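Long-range contacts in putative nucleolar GTP-binding protein 1 (Plasmodium falciparum, PDB 2QU8), which is probably a nucleolar GTPase of the NOG1 family, held here with GDP in its nucleotide pocket, although its cellular function is not established: residues G148-D153 with S182-L187; P38-S43 with L113-I118. All coordinates share one frame; numbering follows the deposited sequence.

Contact 1 of 2, residues G148-D153 with S182-L187; sequences GFNKID and SSFSTL. With GDP (guanosine-5'-diphosphate), chain B.
The Phe184 ring has the carbonyl O of Phe149 over one face, offset toward the rim, while Asn150 OD1 and Gly148 CA approach it obliquely. The Asn150 and Phe184 side chains cross at about a right angle, the amide plane turned 41° from the ring; Asn150 CG is 3.4 Å from Phe184 CE1. CG of Phe184 stands between backbone N and carbonyl carbon (chi1 51°), which swings the ring back toward Gly148 although CB points away. The other flat group is guanine: the extended Lys151 chain runs over one face, with CG 3.4 Å from GDP C6, and Leu187 CB and CD2 lie on the opposite face. At its edges Asp153 takes N1 and N2 with its two carboxylate oxygens, OD2 being 2.6 Å from GDP N1; Thr186 OG1 donates to N7, and Leu187 N to O6.

Behind the base, Asn150, at the end of its strand, ties down the 182-187 loop. Its OD1 accepts Thr186 N at 3.1 Å in the carbonyl plane, on a lone pair, and its ND2 gives Thr186 OG1 a nearly straight in-plane bond (2.9 Å, 171°), leaving the Thr186 proton directed at N7; ND2 also bonds Val40 O. The loops thus form the guanine-recognition site: Asn150, Lys151 and Asp153 fit the NKxD motif of GTPases, and Ser185-Leu187 are consistent with the G5 loop.

The strands meet in parallel, Phe149 N bonding Ser182 O at 2.7 Å and Phe184 N bonding Phe149 O at 2.9 Å. Strand 179-183 closes one edge of the sheet, and strand 110-117 flanks 145-150 on its other side. Phe149 meets Phe181 edge-to-face and packs on Ile116, whereas Phe184 is wedged among Ile115, Phe45 of helix 42-49, and Val192 and Ala195 of helix 192-222.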
# COMPACT_ATOMS: atom_id res chain seq x y z
N GLY A 148 -2.21 1.88 6.80
CA GLY A 148 -3.61 2.13 7.07
C GLY A 148 -4.09 1.32 8.25
O GLY A 148 -3.97 0.09 8.25
N PHE A 149 -4.61 1.99 9.27
CA PHE A 149 -5.26 1.30 10.38
C PHE A 149 -6.75 1.29 10.14
O PHE A 149 -7.42 2.31 10.26
CB PHE A 149 -4.89 1.94 11.72
CG PHE A 149 -3.42 1.98 11.96
CD1 PHE A 149 -2.72 3.17 11.83
CD2 PHE A 149 -2.72 0.81 12.25
CE1 PHE A 149 -1.34 3.20 12.03
CE2 PHE A 149 -1.35 0.84 12.44
CZ PHE A 149 -0.66 2.03 12.33
N ASN A 150 -7.25 0.12 9.76
CA ASN A 150 -8.63 -0.04 9.35
C ASN A 150 -9.50 -0.67 10.43
O ASN A 150 -9.00 -1.24 11.39
CB ASN A 150 -8.70 -0.88 8.07
CG ASN A 150 -10.02 -0.72 7.34
OD1 ASN A 150 -10.75 0.24 7.57
ND2 ASN A 150 -10.32 -1.65 6.44
N LYS A 151 -10.81 -0.57 10.21
CA LYS A 151 -11.88 -1.10 11.07
C LYS A 151 -11.96 -0.40 12.43
O LYS A 151 -12.28 -1.03 13.45
CB LYS A 151 -11.80 -2.64 11.21
CG LYS A 151 -11.70 -3.38 9.87
CD LYS A 151 -12.21 -4.81 9.97
CE LYS A 151 -11.92 -5.60 8.69
NZ LYS A 151 -11.86 -7.07 8.96
N ILE A 152 -11.68 0.90 12.44
CA ILE A 152 -11.75 1.73 13.66
C ILE A 152 -13.16 1.80 14.26
O ILE A 152 -13.33 2.20 15.41
CB ILE A 152 -11.21 3.17 13.43
CG1 ILE A 152 -12.07 3.89 12.38
CG2 ILE A 152 -9.72 3.15 13.08
CD1 ILE A 152 -11.76 5.35 12.20
N ASP A 153 -14.16 1.41 13.47
CA ASP A 153 -15.53 1.27 13.96
C ASP A 153 -15.63 0.16 15.02
O ASP A 153 -16.62 0.09 15.75
CB ASP A 153 -16.51 0.99 12.81
CG ASP A 153 -16.18 -0.28 12.05
OD1 ASP A 153 -17.01 -1.21 12.07
OD2 ASP A 153 -15.09 -0.36 11.43
N SER A 182 -2.49 6.40 8.53
CA SER A 182 -3.88 6.81 8.27
C SER A 182 -4.83 5.84 8.96
O SER A 182 -4.69 4.64 8.82
CB SER A 182 -4.18 6.81 6.77
OG SER A 182 -3.68 7.95 6.11
N SER A 183 -5.80 6.37 9.68
CA SER A 183 -6.83 5.55 10.32
C SER A 183 -8.17 5.74 9.63
O SER A 183 -8.53 6.86 9.26
CB SER A 183 -6.95 5.88 11.81
OG SER A 183 -5.70 5.69 12.45
N PHE A 184 -8.92 4.64 9.46
CA PHE A 184 -10.20 4.69 8.77
C PHE A 184 -11.08 3.48 9.00
O PHE A 184 -10.67 2.50 9.64
CB PHE A 184 -10.01 4.90 7.25
CG PHE A 184 -9.03 3.95 6.61
CD1 PHE A 184 -9.45 2.70 6.13
CD2 PHE A 184 -7.69 4.31 6.46
CE1 PHE A 184 -8.55 1.82 5.54
CE2 PHE A 184 -6.77 3.43 5.87
CZ PHE A 184 -7.21 2.18 5.40
N SER A 185 -12.29 3.56 8.49
CA SER A 185 -13.20 2.44 8.49
C SER A 185 -13.79 2.30 7.10
O SER A 185 -14.54 3.16 6.65
CB SER A 185 -14.32 2.65 9.51
OG SER A 185 -15.37 1.72 9.28
N THR A 186 -13.46 1.20 6.42
CA THR A 186 -14.08 0.90 5.14
C THR A 186 -15.53 0.39 5.29
O THR A 186 -16.22 0.17 4.29
CB THR A 186 -13.20 -0.04 4.24
OG1 THR A 186 -12.74 -1.17 4.99
CG2 THR A 186 -11.98 0.69 3.70
N LEU A 187 -15.99 0.20 6.52
CA LEU A 187 -17.40 -0.12 6.75
C LEU A 187 -18.25 1.15 6.92
O LEU A 187 -19.37 1.21 6.42
CB LEU A 187 -17.61 -1.08 7.93
CG LEU A 187 -18.99 -1.75 8.07
CD1 LEU A 187 -19.37 -2.62 6.86
CD2 LEU A 187 -19.04 -2.59 9.34
PB GDP B . -9.71 -8.00 1.93
O1B GDP B . -9.74 -9.52 1.88
O2B GDP B . -8.35 -7.57 2.41
O3B GDP B . -9.91 -7.53 0.52
O3A GDP B . -10.83 -7.45 2.92
PA GDP B . -12.39 -7.21 2.51
O1A GDP B . -12.89 -8.36 1.67
O2A GDP B . -12.55 -5.90 1.80
O5' GDP B . -13.06 -7.20 3.97
C5' GDP B . -13.11 -8.41 4.73
C4' GDP B . -14.29 -8.38 5.69
O4' GDP B . -14.18 -7.22 6.53
C3' GDP B . -15.62 -8.24 4.96
O3' GDP B . -16.62 -8.97 5.67
C2' GDP B . -15.91 -6.76 5.05
O2' GDP B . -17.31 -6.47 4.91
C1' GDP B . -15.36 -6.41 6.42
N9 GDP B . -14.93 -5.01 6.59
C8 GDP B . -14.32 -4.26 5.66
N7 GDP B . -14.04 -3.03 6.15
C5 GDP B . -14.48 -2.99 7.42
C6 GDP B . -14.49 -1.99 8.52
O6 GDP B . -14.00 -0.85 8.33
N1 GDP B . -15.04 -2.34 9.69
C2 GDP B . -15.58 -3.57 9.91
N2 GDP B . -16.11 -3.85 11.13
N3 GDP B . -15.59 -4.53 8.95
C4 GDP B . -15.06 -4.31 7.71

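Contact 2 of 2, residues P38-S43 with L113-I118; sequences PNVGKS and LFIIDI. With GDP (guanosine-5'-diphosphate), chain B.
The loop around Val40 passes over the C-terminal end of strand 110-117, Val40 CA lying 4.9 Å from Asp117 CA, with Asn39 and Gly41 both at positive phi and Gly41 at the N-cap position of the helix that follows. Packing alone joins the two segments. Val40 carries it: CG1 stands anti to its carbonyl carbon (chi1 -61°) and rests on Asp117 CB at 3.7 Å, while CG2 reaches Ile115 O at 3.6 Å and Ile115 CG2 at 3.9 Å. Further along, Ile115 CD1 slides beneath the helix start, 4.1 Å from Lys42 CA.

On its other side the loop wraps the phosphates as a P-loop (Walker A, G1) does, with Gly41, Lys42 and Ser43 in its GKS signature. The Lys42 chain bends at chi3 and chi4 and curls back, so that NZ meets GDP O2B at 2.6 Å; Gly36 O and Ala37 O hold the same nitrogen. Lys42 N also donates to O2B, Ser43 N grips GDP O3B at 2.7 Å, and Asn39 N donates to O1B. The Asp117 carboxylate, on the loop side, bonds Ser119 OG through OD1 and Cys122 N through OD2, which also salt-bridges Lys151 NZ, itself bonded to Asn39 O.

The chemistry is therefore divided: an apolar seat of Val40 and Ile115 fixes the loop on the sheet, and its backbone amides and lysine converge on the beta-phosphate, whose negative charge they probably offset together with the helix N terminus.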
# COMPACT_ATOMS: atom_id res chain seq x y z
N PRO A 38 -5.19 -11.19 4.57
CA PRO A 38 -6.56 -11.43 4.14
C PRO A 38 -7.57 -10.85 5.13
O PRO A 38 -7.37 -10.93 6.34
CB PRO A 38 -6.65 -12.96 4.10
CG PRO A 38 -5.24 -13.41 3.87
CD PRO A 38 -4.42 -12.45 4.68
N ASN A 39 -8.63 -10.27 4.58
CA ASN A 39 -9.80 -9.78 5.32
C ASN A 39 -9.58 -8.52 6.16
O ASN A 39 -10.32 -8.24 7.10
CB ASN A 39 -10.46 -10.90 6.14
CG ASN A 39 -10.92 -12.04 5.25
OD1 ASN A 39 -10.37 -13.14 5.29
ND2 ASN A 39 -11.91 -11.78 4.40
N VAL A 40 -8.57 -7.73 5.77
CA VAL A 40 -8.30 -6.46 6.47
C VAL A 40 -9.03 -5.28 5.88
O VAL A 40 -9.06 -4.21 6.49
CB VAL A 40 -6.78 -6.14 6.57
CG1 VAL A 40 -6.07 -7.22 7.34
CG2 VAL A 40 -6.16 -5.91 5.18
N GLY A 41 -9.63 -5.47 4.70
CA GLY A 41 -10.41 -4.42 4.02
C GLY A 41 -9.80 -3.85 2.76
O GLY A 41 -10.15 -2.73 2.35
N LYS A 42 -8.88 -4.59 2.13
CA LYS A 42 -8.22 -4.11 0.91
C LYS A 42 -9.19 -3.96 -0.27
O LYS A 42 -9.25 -2.90 -0.88
CB LYS A 42 -7.04 -5.01 0.51
CG LYS A 42 -5.93 -5.16 1.54
CD LYS A 42 -4.80 -6.06 1.01
CE LYS A 42 -5.30 -7.46 0.63
NZ LYS A 42 -5.89 -8.20 1.79
N SER A 43 -9.94 -5.02 -0.59
CA SER A 43 -10.89 -4.94 -1.70
C SER A 43 -11.98 -3.91 -1.43
O SER A 43 -12.42 -3.22 -2.35
CB SER A 43 -11.52 -6.31 -2.04
OG SER A 43 -12.37 -6.76 -1.01
N LEU A 113 -0.11 1.07 0.02
CA LEU A 113 -1.01 1.19 1.15
C LEU A 113 -1.10 -0.18 1.81
O LEU A 113 -1.77 -1.08 1.29
CB LEU A 113 -2.39 1.71 0.73
CG LEU A 113 -3.48 1.83 1.81
CD1 LEU A 113 -3.03 2.60 3.06
CD2 LEU A 113 -4.73 2.47 1.23
N PHE A 114 -0.41 -0.33 2.94
CA PHE A 114 -0.45 -1.55 3.74
C PHE A 114 -1.47 -1.38 4.85
O PHE A 114 -1.30 -0.54 5.74
CB PHE A 114 0.94 -1.92 4.32
CG PHE A 114 0.96 -3.28 4.99
CD1 PHE A 114 1.33 -4.42 4.27
CD2 PHE A 114 0.59 -3.43 6.32
CE1 PHE A 114 1.34 -5.68 4.88
CE2 PHE A 114 0.59 -4.68 6.94
CZ PHE A 114 0.97 -5.81 6.21
N ILE A 115 -2.52 -2.18 4.78
CA ILE A 115 -3.62 -2.06 5.71
C ILE A 115 -3.51 -3.08 6.84
O ILE A 115 -3.33 -4.28 6.60
CB ILE A 115 -4.99 -2.19 4.99
CG1 ILE A 115 -5.12 -1.12 3.89
CG2 ILE A 115 -6.14 -2.10 6.02
CD1 ILE A 115 -6.44 -1.10 3.13
N ILE A 116 -3.60 -2.56 8.06
CA ILE A 116 -3.69 -3.34 9.28
C ILE A 116 -5.11 -3.19 9.83
O ILE A 116 -5.58 -2.07 10.07
CB ILE A 116 -2.65 -2.89 10.35
CG1 ILE A 116 -1.22 -3.11 9.86
CG2 ILE A 116 -2.89 -3.61 11.70
CD1 ILE A 116 -0.13 -2.50 10.75
N ASP A 117 -5.78 -4.32 9.99
CA ASP A 117 -7.06 -4.39 10.70
C ASP A 117 -6.80 -4.41 12.22
O ASP A 117 -6.48 -5.45 12.80
CB ASP A 117 -7.81 -5.65 10.24
CG ASP A 117 -9.09 -5.92 11.03
OD1 ASP A 117 -9.55 -5.04 11.79
OD2 ASP A 117 -9.63 -7.03 10.88
N ILE A 118 -6.92 -3.24 12.86
CA ILE A 118 -6.65 -3.12 14.30
C ILE A 118 -7.72 -3.72 15.20
O ILE A 118 -7.52 -3.82 16.40
CB ILE A 118 -6.36 -1.65 14.75
CG1 ILE A 118 -7.51 -0.70 14.38
CG2 ILE A 118 -5.00 -1.19 14.26
CD1 ILE A 118 -7.52 0.59 15.24
PB GDP B . -9.71 -8.00 1.93
O1B GDP B . -9.74 -9.52 1.88
O2B GDP B . -8.35 -7.57 2.41
O3B GDP B . -9.91 -7.53 0.52
O3A GDP B . -10.83 -7.45 2.92
PA GDP B . -12.39 -7.21 2.51
O1A GDP B . -12.89 -8.36 1.67
O2A GDP B . -12.55 -5.90 1.80
O5' GDP B . -13.06 -7.20 3.97
C5' GDP B . -13.11 -8.41 4.73
C4' GDP B . -14.29 -8.38 5.69
O4' GDP B . -14.18 -7.22 6.53
C3' GDP B . -15.62 -8.24 4.96
O3' GDP B . -16.62 -8.97 5.67
C2' GDP B . -15.91 -6.76 5.05
O2' GDP B . -17.31 -6.47 4.91
C1' GDP B . -15.36 -6.41 6.42
N9 GDP B . -14.93 -5.01 6.59
C8 GDP B . -14.32 -4.26 5.66
N7 GDP B . -14.04 -3.03 6.15
C5 GDP B . -14.48 -2.99 7.42
C6 GDP B . -14.49 -1.99 8.52
O6 GDP B . -14.00 -0.85 8.33
N1 GDP B . -15.04 -2.34 9.69
C2 GDP B . -15.58 -3.57 9.91
N2 GDP B . -16.11 -3.85 11.13
N3 GDP B . -15.59 -4.53 8.95
C4 GDP B . -15.06 -4.31 7.71

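From the N terminus, strand 30-35 runs into the phosphate loop, and contact 2 brings residues 38-43 onto strand 110-117 after a 69-residue excursion that includes strands 66-73 and 76-82. Only then does contact 1 open: 148-153, the end of the next strand and the turn after it, meets 182-187 across a 28-residue excursion carrying helix 162-174. The two loops are in series, neither nested nor crossed. Their centres lie 9 Å apart, joined where strands 110-117 and 145-150 pair (Gly148 O to Ile116 N) and where Lys151 NZ reaches Asn39 O. Contact 2 seats the phosphate end of GDP and contact 1 its base, both at the C-terminal ends of parallel strands.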